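Lithostathine-1-alpha (Homo sapiens, PDB 1QDD) might inhibit spontaneous calcium carbonate precipitation and may take part in pancreas and brain regeneration. Local coordinates at residues 30-35 against 132-138; 74-80 against 115-120. The protein carries 1 engineered substitution. The contacts are given in a common frame with arbitrary orientation. Numbering follows the deposited sequence.

Interaction 1. Residues 30-35 against 132-138; sequences EDRETW and CEDKFSF
In this C-type lectin domain, the strand leading into the first helix pairs antiparallel with the C-terminal strand. The axes of strands 30-33 and 136-138 approach to 4.4 Å, with 125° between their directions, a strongly twisted crossing. Cys-132, disulfide-bonded to Cys-115, comes first: its O accepts a hydrogen bond from Trp-35 N (3.2 Å), fastening the first turn of helix 35-44, while Thr-34, the N-cap residue, whose OG1 makes a weak hydrogen bond to Asp-37 N, packs its CG2 3.8 Å from Glu-133 O. Asp-134 O receives a CA-H...O contact from Thr-34 CA at 3.3 Å. Lys-135 CA lies 3.4 Å from Glu-33 O in a CA-H...O contact, and its CB is 4.2 Å from Arg-32 CB. Phe-136 makes the register, an antiparallel hydrogen-bonded pair with Glu-33: Glu-33 N to Phe-136 O and Phe-136 N to Glu-33 O are both 3.1 Å. The two side chains diverge, the Phe-136 ring (chi1 m) meeting Trp-77. Beyond this pair, Ser-137 CA makes a CA-H...O contact with Asp-31 O (3.3 Å), and its CB sits at the edge of the Arg-32 guanidinium, 3.9 Å from NH1. Asp-73 binds both Ser-137 OG and, by a salt bridge, Arg-32. Phe-138, chi1 p, brings its ring alongside strand 24-33, with CE2 3.5 Å from Asp-31 O and 4.0 Å from Glu-33 CG.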
loop_
_atom_site.group_PDB
_atom_site.type_symbol
_atom_site.label_atom_id
_atom_site.label_comp_id
_atom_site.label_asym_id
_atom_site.label_seq_id
_atom_site.Cartn_x
_atom_site.Cartn_y
_atom_site.Cartn_z
ATOM N N GLU A 30 -3.116 2.693 11.668
ATOM C CA GLU A 30 -2.161 2.230 12.673
ATOM C C GLU A 30 -2.536 0.944 13.368
ATOM O O GLU A 30 -1.780 0.444 14.238
ATOM C CB GLU A 30 -1.830 3.365 13.665
ATOM C CG GLU A 30 -0.403 3.287 14.215
ATOM C CD GLU A 30 -0.045 4.492 15.059
ATOM O OE1 GLU A 30 -0.716 4.708 16.088
ATOM O OE2 GLU A 30 0.902 5.221 14.703
ATOM N N ASP A 31 -3.589 0.259 12.995
ATOM C CA ASP A 31 -3.961 -1.056 13.493
ATOM C C ASP A 31 -2.973 -2.119 13.027
ATOM O O ASP A 31 -2.663 -2.152 11.821
ATOM C CB ASP A 31 -5.330 -1.391 12.912
ATOM C CG ASP A 31 -5.930 -2.681 13.425
ATOM O OD1 ASP A 31 -5.504 -3.187 14.477
ATOM O OD2 ASP A 31 -6.855 -3.161 12.736
ATOM N N ARG A 32 -2.555 -3.009 13.905
ATOM C CA ARG A 32 -1.602 -4.069 13.580
ATOM C C ARG A 32 -2.325 -5.348 13.228
ATOM O O ARG A 32 -3.034 -5.955 14.034
ATOM C CB ARG A 32 -0.639 -4.262 14.758
ATOM C CG ARG A 32 0.230 -3.043 15.033
ATOM C CD ARG A 32 -0.427 -2.060 15.999
ATOM N NE ARG A 32 0.572 -1.170 16.575
ATOM C CZ ARG A 32 1.172 -0.153 15.969
ATOM N NH1 ARG A 32 0.864 0.156 14.722
ATOM N NH2 ARG A 32 2.084 0.546 16.638
ATOM N N GLU A 33 -2.276 -5.726 11.954
ATOM C CA GLU A 33 -2.969 -6.861 11.382
ATOM C C GLU A 33 -2.026 -7.674 10.487
ATOM O O GLU A 33 -1.028 -7.122 10.008
ATOM C CB GLU A 33 -4.166 -6.407 10.545
ATOM C CG GLU A 33 -5.229 -5.586 11.241
ATOM C CD GLU A 33 -6.177 -6.350 12.138
ATOM O OE1 GLU A 33 -6.219 -7.595 12.149
ATOM O OE2 GLU A 33 -6.960 -5.687 12.865
ATOM N N THR A 34 -2.350 -8.938 10.263
ATOM C CA THR A 34 -1.610 -9.730 9.285
ATOM C C THR A 34 -1.797 -9.150 7.880
ATOM O O THR A 34 -2.745 -8.393 7.645
ATOM C CB THR A 34 -2.039 -11.211 9.291
ATOM O OG1 THR A 34 -3.400 -11.249 8.851
ATOM C CG2 THR A 34 -1.898 -11.861 10.654
ATOM N N TRP A 35 -0.952 -9.534 6.924
ATOM C CA TRP A 35 -1.068 -8.997 5.570
ATOM C C TRP A 35 -2.436 -9.260 4.957
ATOM O O TRP A 35 -3.076 -8.354 4.408
ATOM C CB TRP A 35 0.057 -9.549 4.693
ATOM C CG TRP A 35 0.116 -8.980 3.307
ATOM C CD1 TRP A 35 0.892 -7.947 2.865
ATOM C CD2 TRP A 35 -0.581 -9.447 2.146
ATOM N NE1 TRP A 35 0.706 -7.716 1.520
ATOM C CE2 TRP A 35 -0.206 -8.637 1.063
ATOM C CE3 TRP A 35 -1.500 -10.484 1.925
ATOM C CZ2 TRP A 35 -0.742 -8.794 -0.215
ATOM C CZ3 TRP A 35 -2.028 -10.649 0.647
ATOM C CH2 TRP A 35 -1.644 -9.799 -0.393
ATOM N N CYS A 132 4.349 -13.190 6.194
ATOM C CA CYS A 132 3.003 -12.664 6.023
ATOM C C CYS A 132 2.170 -12.667 7.296
ATOM O O CYS A 132 1.162 -11.949 7.384
ATOM C CB CYS A 132 2.266 -13.451 4.929
ATOM S SG CYS A 132 2.984 -13.295 3.273
ATOM N N GLU A 133 2.548 -13.459 8.290
ATOM C CA GLU A 133 1.867 -13.568 9.563
ATOM C C GLU A 133 2.285 -12.504 10.568
ATOM O O GLU A 133 1.689 -12.431 11.653
ATOM C CB GLU A 133 2.072 -14.972 10.158
ATOM C CG GLU A 133 1.590 -16.096 9.261
ATOM C CD GLU A 133 2.636 -16.605 8.292
ATOM O OE1 GLU A 133 3.777 -16.105 8.197
ATOM O OE2 GLU A 133 2.288 -17.552 7.546
ATOM N N ASP A 134 3.273 -11.672 10.248
ATOM C CA ASP A 134 3.609 -10.537 11.103
ATOM C C ASP A 134 2.427 -9.571 11.188
ATOM O O ASP A 134 1.578 -9.542 10.285
ATOM C CB ASP A 134 4.838 -9.787 10.597
ATOM C CG ASP A 134 6.166 -10.461 10.870
ATOM O OD1 ASP A 134 6.197 -11.523 11.514
ATOM O OD2 ASP A 134 7.172 -9.869 10.414
ATOM N N LYS A 135 2.324 -8.817 12.272
ATOM C CA LYS A 135 1.226 -7.877 12.498
ATOM C C LYS A 135 1.716 -6.443 12.471
ATOM O O LYS A 135 2.430 -5.977 13.376
ATOM C CB LYS A 135 0.489 -8.214 13.811
ATOM C CG LYS A 135 -0.187 -9.577 13.750
ATOM C CD LYS A 135 -0.642 -10.115 15.092
ATOM C CE LYS A 135 -1.037 -11.583 14.963
ATOM N NZ LYS A 135 -1.642 -12.112 16.211
ATOM N N PHE A 136 1.435 -5.740 11.375
ATOM C CA PHE A 136 1.882 -4.387 11.115
ATOM C C PHE A 136 0.731 -3.455 10.729
ATOM O O PHE A 136 -0.362 -3.874 10.335
ATOM C CB PHE A 136 2.880 -4.388 9.930
ATOM C CG PHE A 136 4.174 -5.123 10.103
ATOM C CD1 PHE A 136 4.838 -5.200 11.318
ATOM C CD2 PHE A 136 4.782 -5.724 9.005
ATOM C CE1 PHE A 136 6.032 -5.879 11.451
ATOM C CE2 PHE A 136 5.991 -6.387 9.137
ATOM C CZ PHE A 136 6.623 -6.466 10.359
ATOM N N SER A 137 1.001 -2.144 10.827
ATOM C CA SER A 137 0.112 -1.105 10.310
ATOM C C SER A 137 0.164 -1.142 8.776
ATOM O O SER A 137 0.958 -1.902 8.186
ATOM C CB SER A 137 0.552 0.248 10.838
ATOM O OG SER A 137 1.922 0.455 10.523
ATOM N N PHE A 138 -0.670 -0.371 8.091
ATOM C CA PHE A 138 -0.830 -0.521 6.637
ATOM C C PHE A 138 -1.404 0.699 5.961
ATOM O O PHE A 138 -2.004 1.583 6.600
ATOM C CB PHE A 138 -1.733 -1.748 6.356
ATOM C CG PHE A 138 -3.077 -1.783 7.017
ATOM C CD1 PHE A 138 -4.222 -1.375 6.350
ATOM C CD2 PHE A 138 -3.221 -2.293 8.305
ATOM C CE1 PHE A 138 -5.466 -1.478 6.938
ATOM C CE2 PHE A 138 -4.466 -2.392 8.882
ATOM C CZ PHE A 138 -5.595 -1.988 8.213
#

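Interaction 2. Residues 74-80 against 115-120; sequences FNVWIGL and CVSLTS
Strands 75-78 and 115-119 run antiparallel, their axes 4.3 Å apart at closest and 134° between directions. Val-76 and Leu-118 form the central hydrogen-bonded pair (Val-76 N to Leu-118 O 3.1 Å, Leu-118 N to Val-76 O 2.9 Å), flanked by the non-hydrogen-bonded pairs Asn-75/Thr-119 and Trp-77/Ser-117. Ile-78 N to Val-116 O (3.2 Å) and Ser-120 N to Phe-74 O (2.9 Å) extend the pairing. The Trp-77 indole (chi1 m) leans across the partner strand: CZ3 rests 3.6 Å from Cys-115 CB, and CE3 brings the ring edge to 3.4 Å from Val-116 O. These strands are central to the C-type lectin fold, and their other face, bearing Val-76 and Leu-118, packs on helix 56-68. Ile-78 (chi1 p), directed sideways, sets CG2 3.6 Å from Leu-118 CG. Val-116 wedges between two neighbours, CG1 4.0 Å from Ile-78 CD1 and CG2 3.9 Å from Leu-80 CB, the chain turning a corner at Gly-79. On the Trp-77 face, Ser-117 OG donates to Asn-75 OD1 at 3.1 Å.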
loop_
_atom_site.group_PDB
_atom_site.type_symbol
_atom_site.label_atom_id
_atom_site.label_comp_id
_atom_site.label_asym_id
_atom_site.label_seq_id
_atom_site.Cartn_x
_atom_site.Cartn_y
_atom_site.Cartn_z
ATOM N N PHE A 74 7.924 0.862 12.749
ATOM C CA PHE A 74 9.101 0.510 11.963
ATOM C C PHE A 74 8.757 -0.099 10.606
ATOM O O PHE A 74 9.595 -0.002 9.708
ATOM C CB PHE A 74 9.976 -0.483 12.758
ATOM C CG PHE A 74 10.497 0.082 14.056
ATOM C CD1 PHE A 74 9.972 -0.321 15.265
ATOM C CD2 PHE A 74 11.545 0.982 14.034
ATOM C CE1 PHE A 74 10.464 0.200 16.457
ATOM C CE2 PHE A 74 12.033 1.520 15.220
ATOM C CZ PHE A 74 11.480 1.122 16.414
ATOM N N ASN A 75 7.649 -0.805 10.502
ATOM C CA ASN A 75 7.253 -1.535 9.297
ATOM C C ASN A 75 5.796 -1.275 8.953
ATOM O O ASN A 75 4.945 -1.258 9.840
ATOM C CB ASN A 75 7.389 -3.053 9.471
ATOM C CG ASN A 75 8.825 -3.518 9.482
ATOM O OD1 ASN A 75 9.469 -3.621 8.449
ATOM N ND2 ASN A 75 9.343 -3.704 10.693
ATOM N N VAL A 76 5.502 -0.996 7.683
ATOM C CA VAL A 76 4.149 -0.704 7.212
ATOM C C VAL A 76 3.833 -1.576 5.994
ATOM O O VAL A 76 4.605 -1.550 5.021
ATOM C CB VAL A 76 3.964 0.785 6.858
ATOM C CG1 VAL A 76 2.557 1.081 6.356
ATOM C CG2 VAL A 76 4.280 1.679 8.061
ATOM N N TRP A 77 2.734 -2.300 5.981
ATOM C CA TRP A 77 2.410 -3.151 4.826
ATOM C C TRP A 77 2.019 -2.391 3.554
ATOM O O TRP A 77 1.318 -1.377 3.583
ATOM C CB TRP A 77 1.204 -4.035 5.161
ATOM C CG TRP A 77 1.283 -5.181 6.105
ATOM C CD1 TRP A 77 0.447 -5.420 7.161
ATOM C CD2 TRP A 77 2.206 -6.276 6.079
ATOM N NE1 TRP A 77 0.796 -6.589 7.787
ATOM C CE2 TRP A 77 1.878 -7.135 7.148
ATOM C CE3 TRP A 77 3.292 -6.602 5.257
ATOM C CZ2 TRP A 77 2.591 -8.307 7.404
ATOM C CZ3 TRP A 77 3.982 -7.778 5.511
ATOM C CH2 TRP A 77 3.635 -8.608 6.585
ATOM N N ILE A 78 2.468 -2.954 2.430
ATOM C CA ILE A 78 2.042 -2.576 1.083
ATOM C C ILE A 78 1.501 -3.856 0.425
ATOM O O ILE A 78 1.656 -4.954 0.952
ATOM C CB ILE A 78 3.071 -1.844 0.240
ATOM C CG1 ILE A 78 4.305 -2.708 -0.047
ATOM C CG2 ILE A 78 3.478 -0.534 0.918
ATOM C CD1 ILE A 78 5.291 -2.083 -1.020
ATOM N N GLY A 79 0.853 -3.725 -0.738
ATOM C CA GLY A 79 0.184 -4.843 -1.378
ATOM C C GLY A 79 0.954 -5.880 -2.155
ATOM O O GLY A 79 0.305 -6.630 -2.920
ATOM N N LEU A 80 2.261 -5.951 -2.058
ATOM C CA LEU A 80 3.076 -6.870 -2.847
ATOM C C LEU A 80 3.304 -8.172 -2.108
ATOM O O LEU A 80 3.603 -8.160 -0.898
ATOM C CB LEU A 80 4.397 -6.212 -3.248
ATOM C CG LEU A 80 5.141 -6.818 -4.448
ATOM C CD1 LEU A 80 4.467 -6.487 -5.768
ATOM C CD2 LEU A 80 6.585 -6.324 -4.505
ATOM N N CYS A 115 5.663 -11.553 1.914
ATOM C CA CYS A 115 4.862 -10.334 1.922
ATOM C C CYS A 115 5.824 -9.169 2.088
ATOM O O CYS A 115 6.968 -9.372 2.540
ATOM C CB CYS A 115 3.802 -10.340 3.017
ATOM S SG CYS A 115 2.405 -11.449 2.665
ATOM N N VAL A 116 5.472 -7.956 1.679
ATOM C CA VAL A 116 6.374 -6.817 1.658
ATOM C C VAL A 116 5.944 -5.629 2.510
ATOM O O VAL A 116 4.774 -5.216 2.508
ATOM C CB VAL A 116 6.563 -6.358 0.190
ATOM C CG1 VAL A 116 7.537 -5.186 0.085
ATOM C CG2 VAL A 116 7.061 -7.514 -0.667
ATOM N N SER A 117 6.924 -5.085 3.249
ATOM C CA SER A 117 6.703 -3.880 4.047
ATOM C C SER A 117 7.655 -2.758 3.657
ATOM O O SER A 117 8.774 -2.984 3.165
ATOM C CB SER A 117 6.887 -4.201 5.530
ATOM O OG SER A 117 8.210 -4.590 5.829
ATOM N N LEU A 118 7.260 -1.523 3.955
ATOM C CA LEU A 118 8.099 -0.331 3.904
ATOM C C LEU A 118 8.838 -0.154 5.243
ATOM O O LEU A 118 8.232 -0.389 6.298
ATOM C CB LEU A 118 7.261 0.919 3.679
ATOM C CG LEU A 118 6.410 0.968 2.408
ATOM C CD1 LEU A 118 5.429 2.136 2.456
ATOM C CD2 LEU A 118 7.274 1.043 1.164
ATOM N N THR A 119 10.081 0.277 5.212
ATOM C CA THR A 119 10.883 0.362 6.434
ATOM C C THR A 119 11.129 1.807 6.860
ATOM O O THR A 119 11.481 2.687 6.071
ATOM C CB THR A 119 12.219 -0.395 6.260
ATOM O OG1 THR A 119 12.959 0.193 5.192
ATOM C CG2 THR A 119 12.005 -1.872 5.961
ATOM N N SER A 120 10.989 2.050 8.172
ATOM C CA SER A 120 11.269 3.375 8.723
ATOM C C SER A 120 12.722 3.819 8.614
ATOM O O SER A 120 12.974 5.014 8.436
ATOM C CB SER A 120 10.835 3.471 10.186
ATOM O OG SER A 120 11.614 2.675 11.045
HETATM O O HOH W 1 12.868 0.235 10.023
#

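In the fold
Both contacts belong to one curled sheet, in which strand 136-143 of interaction 1 runs parallel to strand 75-78 of interaction 2. Interaction 2 lies deeper and is nested along the chain inside the loop closed by interaction 1; it buries 630 Å² against 500 Å², largely through aliphatic side chains and a run of backbone hydrogen bonds, weak at its Leu-80 end. Interaction 1 is partly exposed, lined by charged residues, and has one bridge, with a further backbone hydrogen bond at the start of helix 35-44. The two are joined covalently by the Cys-115 to Cys-132 disulfide. Trp-77 also spans them, hydrogen-bonding through NE1 to Glu-33 O and meeting Trp-35 edge-to-face, while Trp-35 NE1 hydrogen-bonds to Ile-78 O.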